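KLLA0E08119p (Kluyveromyces lactis, PDB 3VA7) probably carboxylates urea in an ATP- and biotin-dependent reaction, this chain being the biotin carboxylase, carboxyltransferase and biotin carrier portion of a longer two-activity enzyme. Local coordinates at residues A965-I970 with D1136-L1141; G253-S258 with H326-M331; D510-R515 with K798-F803; R867-V872 with V881-G886; A1053-K1056 with D1061-I1064. All coordinates share one frame; numbering follows the deposited sequence.

Interaction 1. Residues A965-I970 with D1136-L1141; sequences ADVNDI and DEFARL
V967 lies against one face of the F1138 ring, while D966 meets the same ring at its rim. The CH-pi geometry is clear: V967 CB is 4.1 Å from the ring centroid and 26° off the normal, displaced toward the CD2 side. The CG2 methyl of V967, placed anti to its own backbone N, extends the contact to F1138 CD2 at 3.4 Å. D966 approaches differently. Its OD1 lies in line with the ring edge, 3.3 Å from F1138 CZ, and the carboxylate and ring planes stand 82° apart. The other oxygen, OD2, is engaged by K1134 in a salt bridge, which probably helps to hold the group in this rotation.

Further out, the last turn of helix 960-967, in the carboxyltransferase region (subdomains C and D), closes in a Schellman motif: D969 has positive phi, and I970 N bonds back to A965 O at 2.9 Å. The contact joins this helix end to helix 1133-1142, later in the chain. F963 adds an edge-to-face ring contact to F1138, and P955 touches it too.

No hydrogen bond crosses between segments 965-970 and 1136-1141. Apolar and CH-pi contact joins them, supplemented by the D966-K1134 salt bridge between the same two helices, and an anionic oxygen beside the weakly positive rim of the phenyl ring probably contributes.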
# COMPACT_ATOMS: atom_id res chain seq x y z
N ALA A 965 9.15 4.40 -34.63
CA ALA A 965 9.59 5.30 -35.72
C ALA A 965 9.83 4.55 -37.01
O ALA A 965 9.32 4.93 -38.06
CB ALA A 965 10.81 6.07 -35.34
N ASP A 966 10.57 3.47 -36.94
CA ASP A 966 10.93 2.71 -38.14
C ASP A 966 9.73 2.05 -38.84
O ASP A 966 9.60 2.12 -40.06
CB ASP A 966 12.03 1.71 -37.76
CG ASP A 966 12.66 0.98 -38.96
OD1 ASP A 966 13.26 -0.09 -38.68
OD2 ASP A 966 12.61 1.43 -40.14
N VAL A 967 8.82 1.43 -38.08
CA VAL A 967 7.74 0.67 -38.71
C VAL A 967 6.72 1.64 -39.32
O VAL A 967 6.00 1.32 -40.30
CB VAL A 967 7.16 -0.42 -37.78
CG1 VAL A 967 6.38 0.20 -36.60
CG2 VAL A 967 6.29 -1.38 -38.58
N ASN A 968 6.72 2.84 -38.81
CA ASN A 968 5.86 3.87 -39.36
C ASN A 968 6.53 4.79 -40.39
O ASN A 968 5.88 5.67 -40.92
CB ASN A 968 5.30 4.70 -38.22
CG ASN A 968 4.11 4.07 -37.61
OD1 ASN A 968 3.03 4.12 -38.19
ND2 ASN A 968 4.26 3.48 -36.42
N ASP A 969 7.83 4.60 -40.63
CA ASP A 969 8.59 5.48 -41.49
C ASP A 969 8.62 6.92 -41.09
O ASP A 969 8.40 7.78 -41.96
CB ASP A 969 8.02 5.44 -42.89
CG ASP A 969 8.88 4.66 -43.81
OD1 ASP A 969 10.00 5.17 -44.20
OD2 ASP A 969 8.45 3.50 -44.07
N ILE A 970 8.86 7.21 -39.81
CA ILE A 970 9.00 8.59 -39.38
C ILE A 970 10.27 8.72 -38.58
O ILE A 970 10.92 7.73 -38.39
CB ILE A 970 7.78 9.07 -38.53
CG1 ILE A 970 7.56 8.15 -37.31
CG2 ILE A 970 6.54 9.16 -39.40
CD1 ILE A 970 6.29 8.46 -36.55
N ASP A 1136 4.84 -5.41 -43.21
CA ASP A 1136 4.67 -6.86 -43.31
C ASP A 1136 5.93 -7.65 -42.97
O ASP A 1136 5.83 -8.71 -42.34
CB ASP A 1136 4.07 -7.29 -44.67
CG ASP A 1136 2.60 -6.85 -44.84
OD1 ASP A 1136 2.21 -6.59 -45.98
OD2 ASP A 1136 1.84 -6.74 -43.86
N GLU A 1137 7.12 -7.15 -43.35
CA GLU A 1137 8.35 -7.84 -42.95
C GLU A 1137 8.44 -7.79 -41.43
O GLU A 1137 8.69 -8.81 -40.75
CB GLU A 1137 9.60 -7.26 -43.65
CG GLU A 1137 10.93 -8.11 -43.57
CD GLU A 1137 10.77 -9.62 -43.91
OE1 GLU A 1137 11.75 -10.40 -43.71
OE2 GLU A 1137 9.67 -10.03 -44.37
N PHE A 1138 8.13 -6.62 -40.88
CA PHE A 1138 8.07 -6.48 -39.43
C PHE A 1138 7.10 -7.47 -38.81
O PHE A 1138 7.46 -8.16 -37.86
CB PHE A 1138 7.70 -5.06 -39.01
CG PHE A 1138 8.89 -4.16 -38.75
CD1 PHE A 1138 9.73 -4.39 -37.68
CD2 PHE A 1138 9.11 -3.04 -39.56
CE1 PHE A 1138 10.80 -3.53 -37.41
CE2 PHE A 1138 10.18 -2.18 -39.33
CZ PHE A 1138 11.03 -2.42 -38.25
N ALA A 1139 5.87 -7.55 -39.35
CA ALA A 1139 4.87 -8.50 -38.81
C ALA A 1139 5.38 -9.92 -38.92
O ALA A 1139 5.13 -10.74 -38.04
CB ALA A 1139 3.45 -8.36 -39.48
N ARG A 1140 6.13 -10.21 -39.97
CA ARG A 1140 6.71 -11.54 -40.11
C ARG A 1140 7.79 -11.77 -39.02
O ARG A 1140 7.71 -12.71 -38.20
CB ARG A 1140 7.26 -11.72 -41.53
CG ARG A 1140 7.77 -13.10 -41.84
CD ARG A 1140 8.46 -13.11 -43.20
NE ARG A 1140 9.87 -12.71 -43.15
CZ ARG A 1140 10.86 -13.42 -42.61
NH1 ARG A 1140 10.61 -14.57 -42.00
NH2 ARG A 1140 12.10 -12.94 -42.64
N LEU A 1141 8.75 -10.86 -38.97
CA LEU A 1141 9.79 -10.93 -37.95
C LEU A 1141 9.21 -10.99 -36.50
O LEU A 1141 9.66 -11.83 -35.70
CB LEU A 1141 10.87 -9.84 -38.17
CG LEU A 1141 11.73 -10.09 -39.44
CD1 LEU A 1141 12.53 -8.87 -40.00
CD2 LEU A 1141 12.64 -11.29 -39.21

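Interaction 2. Residues G253-S258 with H326-M331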
# COMPACT_ATOMS: atom_id res chain seq x y z
N GLY A 253 -1.39 25.01 38.28
CA GLY A 253 -1.88 23.72 38.72
C GLY A 253 -0.75 22.70 38.78
O GLY A 253 0.42 23.01 38.47
N GLU A 254 -1.08 21.48 39.19
CA GLU A 254 -0.08 20.42 39.26
C GLU A 254 -0.50 19.23 38.42
O GLU A 254 -1.69 18.97 38.20
CB GLU A 254 0.17 19.96 40.71
CG GLU A 254 -0.77 18.87 41.21
CD GLU A 254 -2.18 19.38 41.44
OE1 GLU A 254 -2.45 20.61 41.24
OE2 GLU A 254 -3.03 18.56 41.83
N ARG A 255 0.51 18.50 37.98
CA ARG A 255 0.29 17.37 37.13
C ARG A 255 1.11 16.28 37.74
O ARG A 255 2.19 16.53 38.26
CB ARG A 255 0.77 17.64 35.70
CG ARG A 255 0.09 18.83 35.06
CD ARG A 255 0.56 19.11 33.64
NE ARG A 255 1.92 19.61 33.54
CZ ARG A 255 2.25 20.84 33.14
NH1 ARG A 255 1.31 21.74 32.79
NH2 ARG A 255 3.53 21.19 33.08
N ASP A 256 0.58 15.06 37.67
CA ASP A 256 1.31 13.87 38.00
C ASP A 256 1.83 13.20 36.71
O ASP A 256 1.08 12.96 35.77
CB ASP A 256 0.36 12.97 38.74
CG ASP A 256 1.01 11.77 39.26
OD1 ASP A 256 1.57 10.94 38.48
OD2 ASP A 256 0.95 11.64 40.50
N CYS A 257 3.12 12.88 36.69
CA CYS A 257 3.80 12.39 35.52
C CYS A 257 4.59 11.17 35.91
O CYS A 257 5.64 10.85 35.33
CB CYS A 257 4.70 13.48 34.94
SG CYS A 257 3.80 14.99 34.38
N SER A 258 4.06 10.46 36.89
CA SER A 258 4.67 9.22 37.39
C SER A 258 4.79 8.09 36.35
O SER A 258 5.75 7.32 36.41
CB SER A 258 3.92 8.74 38.62
OG SER A 258 3.48 9.84 39.42
N HIS A 326 1.48 19.93 28.76
CA HIS A 326 0.75 21.17 29.12
C HIS A 326 -0.75 21.14 28.79
O HIS A 326 -1.54 21.84 29.44
CB HIS A 326 1.39 22.43 28.48
CG HIS A 326 1.03 22.61 27.03
ND1 HIS A 326 1.66 21.92 26.02
CD2 HIS A 326 0.09 23.39 26.43
CE1 HIS A 326 1.12 22.26 24.85
NE2 HIS A 326 0.17 23.14 25.07
N PRO A 327 -1.16 20.37 27.77
CA PRO A 327 -2.62 20.42 27.49
C PRO A 327 -3.54 19.92 28.59
O PRO A 327 -4.67 20.38 28.64
CB PRO A 327 -2.78 19.53 26.26
CG PRO A 327 -1.39 19.53 25.56
CD PRO A 327 -0.42 19.62 26.73
N ILE A 328 -3.12 19.06 29.50
CA ILE A 328 -4.10 18.64 30.52
C ILE A 328 -4.49 19.80 31.45
O ILE A 328 -5.69 20.00 31.81
CB ILE A 328 -3.70 17.38 31.29
CG1 ILE A 328 -2.38 17.56 32.04
CG2 ILE A 328 -3.60 16.20 30.34
CD1 ILE A 328 -2.08 16.43 32.95
N THR A 329 -3.47 20.60 31.80
CA THR A 329 -3.64 21.85 32.53
C THR A 329 -4.63 22.78 31.81
O THR A 329 -5.54 23.39 32.44
CB THR A 329 -2.24 22.53 32.72
OG1 THR A 329 -1.38 21.65 33.46
CG2 THR A 329 -2.34 23.81 33.48
N GLU A 330 -4.49 22.87 30.49
CA GLU A 330 -5.42 23.72 29.68
C GLU A 330 -6.89 23.20 29.74
O GLU A 330 -7.83 23.97 29.61
CB GLU A 330 -4.94 23.87 28.23
CG GLU A 330 -3.63 24.63 28.08
CD GLU A 330 -3.20 24.88 26.62
OE1 GLU A 330 -3.78 24.23 25.70
OE2 GLU A 330 -2.29 25.74 26.39
N MET A 331 -7.06 21.91 29.95
CA MET A 331 -8.39 21.37 29.89
C MET A 331 -9.02 21.81 31.19
O MET A 331 -10.16 22.32 31.19
CB MET A 331 -8.41 19.83 29.77
CG MET A 331 -7.99 19.27 28.43
SD MET A 331 -9.30 19.34 27.19
CE MET A 331 -8.71 20.88 26.44
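Within the ATP-grasp part of the biotin carboxylase region, R255 of strand 249-261 reaches across to I328 and T329 at the start of helix 326-333. The evidence for a specific contact is one hydrogen bond: R255 NH1 donates to T329 OG1 at 2.8 Å, with an N-H...O angle of 153°. The hydroxyl is slightly tilted from the guanidinium plane, by 15°, so it is met close to the edge of the group. T329 has OG1 beside its backbone N and anti to the carbonyl carbon, which turns the hydroxyl toward the strand.

The aliphatic part of R255 is used as well. The chain bends at chi3 (-70°), and its CD lies 3.7 Å from I328 CG1, with I328 CD1 also over the methylenes. Backbone N of H326 sits over one face of the guanidinium, and the CA of H326 is 3.8 Å from R255 NH1. R255 passes I328 at an oblique angle and crosses T329 at roughly a right angle.

The buried cation has further partners on the adjacent strand 235-244. NE forms a salt bridge with E238; NH1 is shared between T329 OG1 and Q240, and together with the NE-E238 bridge this probably limits how the guanidinium can turn.

The axes of strand and helix approach to 8.9 Å. Strand 249-261 pairs antiparallel with strands 235-244 and 264-270, while helix 326-333 packs through P327 and I328 on strand 362-372, and through P327 on strand 394-397, of the same sheet.

Interaction 3. Residues D510-R515 with K798-F803; sequences DSYSFR and KSIDNF
Y512 and I800 pass one another side by side, pointing opposite ways, while R515 crosses I800 at about a right angle. The isoleucine packs against both the ring and the arginine. Its CD1 meets the Y512 ring obliquely near CE1, a contact modelled too tightly for its length to carry meaning. R515 CB lies 3.8 Å from I800 CG1. The R515 chain bends at chi3 (-84°), which folds the guanidinium back so that one of its faces lies over I800, with NH1 3.9 Å from I800 CG2. Its NH2 is salt-bridged to D797.

The Y512 ring has S799 CB at its edge, and its hydroxyl bonds to the backbone O of L653. A phenylalanine in place of Y512 would probably leave that carbonyl without its hydroxyl partner and open a gap beside S799 CB.

D510 caps helix 511-520, its OD2 accepting from S513 N at 3.1 Å. The contact joins this helix of the carboxyltransferase region (subdomains A and B) to helix 786-802; their local segments run 7° apart with axes 10.9 Å from each other. Beyond it, F803 continues the same interface by packing on L516, R519 and V520 of helix 511-520.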
# COMPACT_ATOMS: atom_id res chain seq x y z
N ASP A 510 -5.07 -20.56 -3.92
CA ASP A 510 -5.76 -21.85 -3.92
C ASP A 510 -6.86 -21.61 -2.93
O ASP A 510 -6.64 -21.70 -1.71
CB ASP A 510 -4.82 -23.03 -3.53
CG ASP A 510 -5.57 -24.27 -2.87
OD1 ASP A 510 -4.88 -25.22 -2.36
OD2 ASP A 510 -6.82 -24.31 -2.83
N SER A 511 -8.04 -21.31 -3.44
CA SER A 511 -9.10 -20.89 -2.53
C SER A 511 -9.73 -21.99 -1.74
O SER A 511 -10.26 -21.71 -0.65
CB SER A 511 -10.17 -20.00 -3.18
OG SER A 511 -11.14 -20.69 -3.91
N TYR A 512 -9.64 -23.23 -2.22
CA TYR A 512 -10.26 -24.38 -1.48
C TYR A 512 -9.57 -24.72 -0.13
O TYR A 512 -10.22 -24.73 0.95
CB TYR A 512 -10.44 -25.63 -2.39
CG TYR A 512 -11.38 -26.65 -1.79
CD1 TYR A 512 -12.69 -26.30 -1.47
CD2 TYR A 512 -10.95 -27.93 -1.47
CE1 TYR A 512 -13.54 -27.20 -0.87
CE2 TYR A 512 -11.79 -28.84 -0.86
CZ TYR A 512 -13.08 -28.47 -0.57
OH TYR A 512 -13.92 -29.37 0.04
N SER A 513 -8.27 -24.97 -0.19
CA SER A 513 -7.47 -25.17 1.01
C SER A 513 -7.64 -24.01 1.97
O SER A 513 -7.68 -24.21 3.21
CB SER A 513 -5.99 -25.32 0.66
OG SER A 513 -5.70 -26.26 -0.38
N PHE A 514 -7.73 -22.79 1.42
CA PHE A 514 -7.79 -21.61 2.27
C PHE A 514 -9.05 -21.73 3.12
O PHE A 514 -9.03 -21.49 4.33
CB PHE A 514 -7.80 -20.32 1.45
CG PHE A 514 -8.02 -19.06 2.28
CD1 PHE A 514 -6.94 -18.30 2.71
CD2 PHE A 514 -9.32 -18.63 2.62
CE1 PHE A 514 -7.16 -17.14 3.50
CE2 PHE A 514 -9.56 -17.47 3.42
CZ PHE A 514 -8.47 -16.71 3.85
N ARG A 515 -10.15 -22.10 2.47
CA ARG A 515 -11.44 -22.11 3.15
C ARG A 515 -11.56 -23.33 4.03
O ARG A 515 -12.18 -23.29 5.08
CB ARG A 515 -12.58 -22.08 2.15
CG ARG A 515 -12.53 -20.88 1.22
CD ARG A 515 -13.89 -20.52 0.80
NE ARG A 515 -14.36 -21.29 -0.33
CZ ARG A 515 -15.66 -21.56 -0.56
NH1 ARG A 515 -16.63 -21.15 0.29
NH2 ARG A 515 -15.99 -22.29 -1.61
N LYS A 798 -20.83 -26.46 -0.80
CA LYS A 798 -21.54 -27.37 0.10
C LYS A 798 -20.57 -28.05 1.03
O LYS A 798 -20.89 -28.29 2.20
CB LYS A 798 -22.39 -28.44 -0.62
CG LYS A 798 -23.53 -27.91 -1.51
CD LYS A 798 -24.61 -27.06 -0.76
CE LYS A 798 -25.79 -27.96 -0.28
NZ LYS A 798 -26.24 -28.98 -1.33
N SER A 799 -19.39 -28.36 0.52
CA SER A 799 -18.36 -29.00 1.31
C SER A 799 -17.97 -28.04 2.39
O SER A 799 -17.96 -28.42 3.55
CB SER A 799 -17.18 -29.36 0.44
OG SER A 799 -17.57 -30.37 -0.49
N ILE A 800 -17.73 -26.79 2.05
CA ILE A 800 -17.37 -25.86 3.09
C ILE A 800 -18.49 -25.52 4.05
O ILE A 800 -18.23 -25.33 5.24
CB ILE A 800 -16.67 -24.62 2.54
CG1 ILE A 800 -15.18 -24.89 2.51
CG2 ILE A 800 -16.88 -23.39 3.44
CD1 ILE A 800 -14.80 -25.41 1.27
N ASP A 801 -19.71 -25.44 3.56
CA ASP A 801 -20.82 -24.94 4.39
C ASP A 801 -21.34 -25.92 5.40
O ASP A 801 -21.70 -25.54 6.52
CB ASP A 801 -22.00 -24.44 3.53
CG ASP A 801 -21.73 -23.08 2.88
OD1 ASP A 801 -22.44 -22.77 1.88
OD2 ASP A 801 -20.85 -22.33 3.34
N ASN A 802 -21.41 -27.18 5.00
CA ASN A 802 -21.98 -28.22 5.87
C ASN A 802 -20.87 -28.98 6.57
O ASN A 802 -20.99 -29.30 7.76
CB ASN A 802 -22.86 -29.18 5.07
CG ASN A 802 -24.06 -28.48 4.41
OD1 ASN A 802 -24.60 -27.48 4.91
ND2 ASN A 802 -24.48 -29.03 3.27
N PHE A 803 -19.79 -29.25 5.81
CA PHE A 803 -18.58 -29.87 6.33
C PHE A 803 -18.85 -31.34 6.67
O PHE A 803 -18.67 -31.77 7.81
CB PHE A 803 -18.06 -29.09 7.56
CG PHE A 803 -16.53 -29.00 7.67
CD1 PHE A 803 -15.74 -28.79 6.54
CD2 PHE A 803 -15.91 -29.07 8.94
CE1 PHE A 803 -14.33 -28.66 6.66
CE2 PHE A 803 -14.49 -28.95 9.07
CZ PHE A 803 -13.71 -28.75 7.95

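Interaction 4. Residues R867-V872 with V881-G886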
# COMPACT_ATOMS: atom_id res chain seq x y z
N ARG A 867 -24.00 2.33 -23.38
CA ARG A 867 -25.47 2.29 -23.46
C ARG A 867 -25.95 0.86 -23.07
O ARG A 867 -26.92 0.72 -22.34
CB ARG A 867 -25.97 2.71 -24.88
CG ARG A 867 -26.17 4.20 -25.18
CD ARG A 867 -25.79 5.16 -24.01
NE ARG A 867 -26.91 5.62 -23.20
CZ ARG A 867 -26.85 6.13 -21.97
NH1 ARG A 867 -25.69 6.26 -21.30
NH2 ARG A 867 -28.00 6.51 -21.37
N LEU A 868 -25.27 -0.19 -23.54
CA LEU A 868 -25.53 -1.55 -23.07
C LEU A 868 -25.52 -1.61 -21.54
O LEU A 868 -26.44 -2.14 -20.95
CB LEU A 868 -24.54 -2.57 -23.68
CG LEU A 868 -24.84 -4.01 -23.26
CD1 LEU A 868 -26.26 -4.35 -23.69
CD2 LEU A 868 -23.91 -5.06 -23.89
N ILE A 869 -24.50 -1.04 -20.90
CA ILE A 869 -24.36 -1.07 -19.47
C ILE A 869 -25.57 -0.39 -18.91
O ILE A 869 -26.13 -0.84 -17.91
CB ILE A 869 -23.04 -0.36 -18.98
CG1 ILE A 869 -21.79 -1.21 -19.31
CG2 ILE A 869 -23.12 -0.00 -17.50
CD1 ILE A 869 -20.49 -0.48 -19.20
N HIS A 870 -25.98 0.69 -19.56
CA HIS A 870 -27.11 1.47 -19.09
C HIS A 870 -28.41 0.65 -19.19
O HIS A 870 -29.25 0.73 -18.31
CB HIS A 870 -27.18 2.79 -19.85
CG HIS A 870 -28.46 3.53 -19.66
ND1 HIS A 870 -28.71 4.32 -18.55
CD2 HIS A 870 -29.57 3.61 -20.44
CE1 HIS A 870 -29.92 4.86 -18.66
NE2 HIS A 870 -30.46 4.45 -19.81
N GLN A 871 -28.56 -0.16 -20.22
CA GLN A 871 -29.70 -0.99 -20.38
C GLN A 871 -29.82 -2.07 -19.33
O GLN A 871 -30.94 -2.48 -18.98
CB GLN A 871 -29.68 -1.66 -21.74
CG GLN A 871 -30.19 -0.81 -22.87
CD GLN A 871 -31.51 -0.13 -22.54
OE1 GLN A 871 -31.78 0.95 -23.06
NE2 GLN A 871 -32.33 -0.74 -21.65
N VAL A 872 -28.69 -2.58 -18.87
CA VAL A 872 -28.71 -3.54 -17.79
C VAL A 872 -29.10 -2.82 -16.48
O VAL A 872 -29.79 -3.39 -15.65
CB VAL A 872 -27.37 -4.30 -17.69
CG1 VAL A 872 -27.30 -5.22 -16.49
CG2 VAL A 872 -27.12 -5.09 -18.96
N VAL A 881 -23.03 -9.50 -12.03
CA VAL A 881 -22.10 -9.08 -10.95
C VAL A 881 -21.32 -7.78 -11.26
O VAL A 881 -21.21 -6.90 -10.40
CB VAL A 881 -21.18 -10.24 -10.53
CG1 VAL A 881 -20.04 -9.75 -9.61
CG2 VAL A 881 -22.03 -11.32 -9.87
N GLU A 882 -20.82 -7.66 -12.48
CA GLU A 882 -19.95 -6.54 -12.84
C GLU A 882 -19.76 -6.52 -14.36
O GLU A 882 -19.57 -7.55 -15.00
CB GLU A 882 -18.62 -6.63 -12.08
CG GLU A 882 -17.63 -5.62 -12.54
CD GLU A 882 -16.37 -5.49 -11.67
OE1 GLU A 882 -15.85 -4.37 -11.62
OE2 GLU A 882 -15.89 -6.49 -11.11
N MET A 883 -19.88 -5.34 -14.95
CA MET A 883 -19.65 -5.19 -16.38
C MET A 883 -18.42 -4.35 -16.55
O MET A 883 -18.35 -3.22 -16.02
CB MET A 883 -20.86 -4.56 -17.06
CG MET A 883 -22.10 -5.27 -16.69
SD MET A 883 -23.66 -4.46 -17.06
CE MET A 883 -23.66 -4.78 -18.79
N SER A 884 -17.46 -4.89 -17.30
CA SER A 884 -16.15 -4.29 -17.46
C SER A 884 -15.84 -3.78 -18.86
O SER A 884 -15.66 -4.58 -19.75
CB SER A 884 -15.13 -5.33 -17.05
OG SER A 884 -15.28 -5.51 -15.67
N GLN A 885 -15.78 -2.45 -19.05
CA GLN A 885 -15.48 -1.83 -20.37
C GLN A 885 -14.07 -2.05 -20.96
O GLN A 885 -13.05 -1.75 -20.29
CB GLN A 885 -15.68 -0.32 -20.32
CG GLN A 885 -16.77 0.08 -21.13
CD GLN A 885 -16.77 1.51 -21.62
OE1 GLN A 885 -16.52 1.76 -22.80
NE2 GLN A 885 -17.17 2.43 -20.75
N GLY A 886 -14.05 -2.55 -22.20
CA GLY A 886 -12.84 -2.53 -23.00
C GLY A 886 -13.01 -1.67 -24.25
O GLY A 886 -13.95 -0.90 -24.37
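M883 sends its side chain off the strand toward I869 and V872 with CG anti to the carbonyl carbon (chi1 -51°), and a bend at chi3 (76°) turns the terminal methyl into the helix face. V872 has CG1 anti to its backbone N and CG2 beside it, so both branches can meet the thioether. The arrangement is an alpha-beta hairpin of the carboxyltransferase region: helix 859-875 leads into strand 880-885, and segments 867-872 and 881-885 run antiparallel at 167°. The strand edges a five-stranded antiparallel sheet and carries a classic beta bulge, V881 and E882 both facing E893.

The contact is wholly apolar. V872 and M883 meet tip to tip, M883 SD lying 3.8 Å from V872 CG1. The I869 and M883 side chains run antiparallel, I869 CG1 4.1 Å from M883 CB, and I869 CD1 reaches Q885 CG at 4.2 Å. M883 also touches V890 and I892, so it packs between its neighbour strand 889-894 and the helix. With an alanine here the thioether would be gone, which is likely to leave a gap between helix and strand. The closest approach is made by M883 CE, 3.5 Å from V872 CG2.

Interaction 5. Residues A1053-K1056 with D1061-I1064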
# COMPACT_ATOMS: atom_id res chain seq x y z
N ALA A 1053 -1.55 7.38 -12.32
CA ALA A 1053 -2.89 7.86 -12.25
C ALA A 1053 -3.67 6.96 -11.25
O ALA A 1053 -4.88 6.69 -11.44
CB ALA A 1053 -3.48 7.82 -13.64
N TRP A 1054 -2.97 6.47 -10.22
CA TRP A 1054 -3.63 5.80 -9.10
C TRP A 1054 -3.16 6.39 -7.79
O TRP A 1054 -1.98 6.39 -7.51
CB TRP A 1054 -3.28 4.34 -9.11
CG TRP A 1054 -3.68 3.56 -7.88
CD1 TRP A 1054 -2.91 3.31 -6.75
CD2 TRP A 1054 -4.93 2.86 -7.69
NE1 TRP A 1054 -3.62 2.49 -5.88
CE2 TRP A 1054 -4.85 2.22 -6.42
CE3 TRP A 1054 -6.11 2.74 -8.45
CZ2 TRP A 1054 -5.92 1.49 -5.89
CZ3 TRP A 1054 -7.16 1.97 -7.94
CH2 TRP A 1054 -7.06 1.35 -6.66
N ASP A 1055 -4.08 6.86 -6.97
CA ASP A 1055 -3.76 7.59 -5.76
C ASP A 1055 -4.28 6.70 -4.62
O ASP A 1055 -5.41 6.87 -4.10
CB ASP A 1055 -4.43 8.98 -5.86
CG ASP A 1055 -4.37 9.81 -4.57
OD1 ASP A 1055 -3.78 9.35 -3.54
OD2 ASP A 1055 -4.97 10.93 -4.57
N LYS A 1056 -3.48 5.70 -4.25
CA LYS A 1056 -3.92 4.67 -3.27
C LYS A 1056 -4.70 5.23 -2.06
O LYS A 1056 -5.71 4.70 -1.64
CB LYS A 1056 -2.71 3.90 -2.76
CG LYS A 1056 -3.09 2.81 -1.82
CD LYS A 1056 -1.87 2.08 -1.39
CE LYS A 1056 -1.33 2.62 -0.10
NZ LYS A 1056 0.08 2.20 0.02
N ASP A 1061 -3.72 16.06 -4.98
CA ASP A 1061 -4.36 17.34 -5.03
C ASP A 1061 -5.15 17.40 -6.31
O ASP A 1061 -4.65 17.87 -7.35
CB ASP A 1061 -3.31 18.43 -4.96
CG ASP A 1061 -3.88 19.82 -5.16
OD1 ASP A 1061 -5.14 19.98 -5.11
OD2 ASP A 1061 -3.07 20.76 -5.38
N HIS A 1062 -6.37 16.88 -6.24
CA HIS A 1062 -7.25 16.77 -7.43
C HIS A 1062 -8.68 16.64 -6.93
O HIS A 1062 -8.91 16.39 -5.76
CB HIS A 1062 -6.89 15.55 -8.30
CG HIS A 1062 -6.78 14.29 -7.50
ND1 HIS A 1062 -7.90 13.58 -7.07
CD2 HIS A 1062 -5.71 13.68 -6.93
CE1 HIS A 1062 -7.50 12.59 -6.30
NE2 HIS A 1062 -6.18 12.62 -6.21
N PRO A 1063 -9.66 16.77 -7.81
CA PRO A 1063 -10.99 16.57 -7.22
C PRO A 1063 -11.56 15.16 -7.41
O PRO A 1063 -12.76 15.04 -7.60
CB PRO A 1063 -11.84 17.56 -8.02
CG PRO A 1063 -11.22 17.44 -9.46
CD PRO A 1063 -9.72 17.22 -9.22
N ILE A 1064 -10.75 14.10 -7.43
CA ILE A 1064 -11.32 12.72 -7.63
C ILE A 1064 -11.48 12.05 -6.30
O ILE A 1064 -10.58 12.12 -5.46
CB ILE A 1064 -10.48 11.80 -8.56
CG1 ILE A 1064 -10.03 12.55 -9.81
CG2 ILE A 1064 -11.24 10.56 -8.94
CD1 ILE A 1064 -11.01 13.56 -10.34
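D1055 and H1062 face each other across a loop without regular secondary structure, between strands 1045-1049 and 1075-1081; its A1053-K1056 part lies in the carboxyltransferase region (subdomains C and D). The backbones stay well apart: the nearest CA pair, D1055 and I1064, is separated by 9.3 Å, so the side chains must span the distance. H1062 is in a nearly extended conformation, and the backbones of A1053 and D1055 are tied to L1069 and P1067, farther along the same loop.

The link is one bond. H1062 NE2 donates to D1055 OD2 at 2.6 Å, and with an N-H...O angle of 166° it is close to straight. The acceptor uses its anti lone pair, pointing away from OD1, and lies in the plane of the imidazole. The carboxylate itself is turned almost perpendicular to the ring, with 87° between the planes. D1055 reaches this position with CG anti to its backbone N (chi1 171°). The other ring nitrogen, ND1, accepts from I1064 N at 2.9 Å, again in the ring plane, so both nitrogens are engaged and the ring is held against rotation.

D1055 has more to hold. Its OD2 also takes the backbone N of G1060, and OD1 takes that of I1059 and a glycerol hydroxyl, probably from the crystallisation liquor. The carboxylate thereby ties together the turn that separates the two segments.

The bond directions place a hydrogen on NE2 and leave ND1 as an acceptor, consistent with a histidine-carboxylate pair that holds the two arms of the loop together.

How the interactions relate
Interaction 2 stands apart, in the biotin carboxylase region; its centre lies about 77 Å from that of interaction 1, on opposite sides of the chain's centre. The others belong to the carboxyltransferase half. Interactions 4 and 5 are the nearest pair, their nearest atoms about 11 Å apart, and interactions 3 and 4 follow at about 15 Å. In sequence, interaction 5 falls between the two segments of interaction 1, whose ends are 166 residues apart. None of the contacting residues belongs to the biotin or urea pocket. Interaction 3 comes near a bound ion: the R515 side chain is about 10 Å from the sodium held by E764, R790 and D845.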